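Tyrosine-protein kinase receptor torso (Bombyx mori, PDB 5AOQ) is a receptor tyrosine kinase whose extracellular fibronectin type III region binds the neurohormone PTTH, activating MAPK signalling and taking part in the initiation of metamorphosis. Local coordinates at residues A[85-90]-A[118-123]. Numbering follows the deposited sequence.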
loop_
_atom_site.group_PDB
_atom_site.type_symbol
_atom_site.label_atom_id
_atom_site.label_comp_id
_atom_site.label_asym_id
_atom_site.label_seq_id
_atom_site.Cartn_x
_atom_site.Cartn_y
_atom_site.Cartn_z
ATOM N N PHE A 85 -4.328 -2.354 24.522
ATOM C CA PHE A 85 -5.342 -3.402 24.522
ATOM C C PHE A 85 -4.939 -4.552 23.617
ATOM O O PHE A 85 -4.395 -4.331 22.534
ATOM C CB PHE A 85 -6.687 -2.835 24.078
ATOM C CG PHE A 85 -7.172 -1.719 24.941
ATOM C CD1 PHE A 85 -6.690 -0.435 24.762
ATOM C CD2 PHE A 85 -8.088 -1.951 25.947
ATOM C CE1 PHE A 85 -7.120 0.595 25.560
ATOM C CE2 PHE A 85 -8.523 -0.923 26.748
ATOM C CZ PHE A 85 -8.035 0.350 26.557
ATOM N N ILE A 86 -5.205 -5.775 24.067
ATOM C CA ILE A 86 -4.899 -6.967 23.280
ATOM C C ILE A 86 -6.037 -7.984 23.301
ATOM O O ILE A 86 -6.823 -8.033 24.252
ATOM C CB ILE A 86 -3.616 -7.658 23.788
ATOM C CG1 ILE A 86 -3.783 -8.064 25.255
ATOM C CG2 ILE A 86 -2.416 -6.736 23.613
ATOM C CD1 ILE A 86 -2.657 -8.910 25.799
ATOM N N LEU A 87 -6.104 -8.794 22.246
ATOM C CA LEU A 87 -7.051 -9.903 22.150
ATOM C C LEU A 87 -6.330 -11.233 22.342
ATOM O O LEU A 87 -5.344 -11.512 21.657
ATOM C CB LEU A 87 -7.769 -9.896 20.796
ATOM C CG LEU A 87 -8.710 -8.728 20.494
ATOM C CD1 LEU A 87 -9.283 -8.871 19.093
ATOM C CD2 LEU A 87 -9.828 -8.639 21.523
ATOM N N MET A 88 -6.830 -12.047 23.268
ATOM C CA MET A 88 -6.162 -13.290 23.643
ATOM C C MET A 88 -6.952 -14.539 23.284
ATOM O O MET A 88 -8.140 -14.650 23.584
ATOM C CB MET A 88 -5.868 -13.292 25.142
ATOM C CG MET A 88 -4.540 -12.658 25.486
ATOM S SD MET A 88 -3.171 -13.608 24.800
ATOM C CE MET A 88 -1.969 -12.312 24.539
ATOM N N GLU A 89 -6.250 -15.478 22.653
ATOM C CA GLU A 89 -6.808 -16.749 22.207
ATOM C C GLU A 89 -6.174 -17.894 23.006
ATOM O O GLU A 89 -5.233 -17.674 23.767
ATOM C CB GLU A 89 -6.570 -16.901 20.695
ATOM C CG GLU A 89 -6.543 -18.323 20.148
ATOM C CD GLU A 89 -6.299 -18.369 18.654
ATOM O OE1 GLU A 89 -6.036 -17.304 18.056
ATOM O OE2 GLU A 89 -6.372 -19.474 18.075
ATOM N N HIS A 90 -6.699 -19.108 22.850
ATOM C CA HIS A 90 -6.131 -20.291 23.494
ATOM C C HIS A 90 -4.858 -20.782 22.807
ATOM O O HIS A 90 -3.821 -20.951 23.449
ATOM C CB HIS A 90 -7.156 -21.424 23.521
ATOM C CG HIS A 90 -6.586 -22.741 23.949
ATOM N ND1 HIS A 90 -6.024 -23.634 23.062
ATOM C CD2 HIS A 90 -6.488 -23.316 25.172
ATOM C CE1 HIS A 90 -5.607 -24.701 23.719
ATOM N NE2 HIS A 90 -5.877 -24.534 25.001
ATOM N N TYR A 118 -11.925 -14.691 21.547
ATOM C CA TYR A 118 -10.812 -13.940 22.111
ATOM C C TYR A 118 -11.202 -13.369 23.464
ATOM O O TYR A 118 -12.386 -13.297 23.796
ATOM C CB TYR A 118 -10.374 -12.808 21.180
ATOM C CG TYR A 118 -9.794 -13.271 19.865
ATOM C CD1 TYR A 118 -8.438 -13.550 19.744
ATOM C CD2 TYR A 118 -10.597 -13.426 18.745
ATOM C CE1 TYR A 118 -7.901 -13.971 18.543
ATOM C CE2 TYR A 118 -10.070 -13.845 17.542
ATOM C CZ TYR A 118 -8.721 -14.117 17.445
ATOM O OH TYR A 118 -8.194 -14.535 16.245
ATOM N N GLN A 119 -10.201 -12.977 24.245
ATOM C CA GLN A 119 -10.444 -12.225 25.468
ATOM C C GLN A 119 -9.656 -10.927 25.447
ATOM O O GLN A 119 -8.461 -10.917 25.152
ATOM C CB GLN A 119 -10.071 -13.043 26.704
ATOM C CG GLN A 119 -10.493 -12.380 28.008
ATOM C CD GLN A 119 -10.166 -13.214 29.226
ATOM O OE1 GLN A 119 -9.276 -14.064 29.192
ATOM N NE2 GLN A 119 -10.893 -12.979 30.313
ATOM N N ILE A 120 -10.337 -9.829 25.759
ATOM C CA ILE A 120 -9.708 -8.517 25.767
ATOM C C ILE A 120 -8.905 -8.334 27.048
ATOM O O ILE A 120 -9.370 -8.683 28.134
ATOM C CB ILE A 120 -10.748 -7.383 25.653
ATOM C CG1 ILE A 120 -11.690 -7.634 24.469
ATOM C CG2 ILE A 120 -10.049 -6.034 25.515
ATOM C CD1 ILE A 120 -12.873 -6.689 24.410
ATOM N N TRP A 121 -7.697 -7.795 26.913
ATOM C CA TRP A 121 -6.883 -7.429 28.067
ATOM C C TRP A 121 -6.327 -6.023 27.887
ATOM O O TRP A 121 -5.801 -5.688 26.822
ATOM C CB TRP A 121 -5.749 -8.435 28.274
ATOM C CG TRP A 121 -6.217 -9.777 28.747
ATOM C CD1 TRP A 121 -6.679 -10.803 27.976
ATOM C CD2 TRP A 121 -6.265 -10.240 30.101
ATOM N NE1 TRP A 121 -7.013 -11.876 28.765
ATOM C CE2 TRP A 121 -6.769 -11.556 30.076
ATOM C CE3 TRP A 121 -5.932 -9.671 31.334
ATOM C CZ2 TRP A 121 -6.947 -12.310 31.233
ATOM C CZ3 TRP A 121 -6.110 -10.420 32.483
ATOM C CH2 TRP A 121 -6.614 -11.725 32.424
ATOM N N SER A 122 -6.452 -5.212 28.937
ATOM C CA SER A 122 -6.097 -3.795 28.885
ATOM C C SER A 122 -4.935 -3.443 29.813
ATOM O O SER A 122 -4.700 -4.122 30.811
ATOM C CB SER A 122 -7.314 -2.934 29.241
ATOM O OG SER A 122 -7.716 -3.126 30.586
ATOM N N THR A 123 -4.214 -2.377 29.467
ATOM C CA THR A 123 -3.107 -1.881 30.285
ATOM C C THR A 123 -2.940 -0.373 30.156
ATOM O O THR A 123 -3.263 0.207 29.122
ATOM C CB THR A 123 -1.776 -2.559 29.891
ATOM O OG1 THR A 123 -1.859 -3.964 30.146
ATOM C CG2 THR A 123 -0.601 -1.982 30.669
#
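Tyr118 holds CG anti to its carbonyl carbon (chi1 -66°), which lays the ring alongside strand 85-88, where Leu87 CB lies 3.9 Å from Tyr118 CD1. Glu89, with CG anti to the backbone N and an extended chain, runs beside that ring in the same direction; its CB is 3.9 Å from Tyr118 CE1, and the carboxylate plane stands nearly perpendicular to the ring. The polar ends of both have other partners: Glu89 pairs with Lys116 in a salt bridge, and Tyr118 OH is hydrogen-bonded to the carbonyl of Thr113. An alanine in place of Tyr118 would probably loosen the packing against Leu87 and Glu89, since it removes both the ring and the hydroxyl bonded to Thr113. The backbones pair antiparallel through two reciprocal rings of hydrogen bonds. Ile86 and Trp121 exchange bonds that lie in the carbonyl planes, Ile86 N to Trp121 O at 2.8 Å with an N-H...O angle of 157°, whereas the Met88-Gln119 pair is more bent, Met88 N reaching Gln119 O at 2.7 Å and 145° from above the carbonyl plane. On the face bearing Ile86, Met88 and Trp121, the Met88 side chain bends at chi2 and crosses that of Trp121 at about a right angle, with Met88 CG 3.8 Å from Trp121 CD1. The Ile86 and Trp121 side chains cross obliquely, with Ile86 CG1 3.6 Å from Trp121 CB, and Leu23 of helix 20-23 touches both Ile86 and Met88. On the other face Leu87 CD2 lies beside Ile120 CG1 at 3.6 Å, and the Phe85 ring brings CE2 to 3.4 Å from Ser122 CB. Flanked by strands 98-101 and 134-140, the pair forms the centre of a four-stranded antiparallel sheet, an arrangement consistent with the beta-sandwich of a fibronectin type III domain, here the first of the receptor.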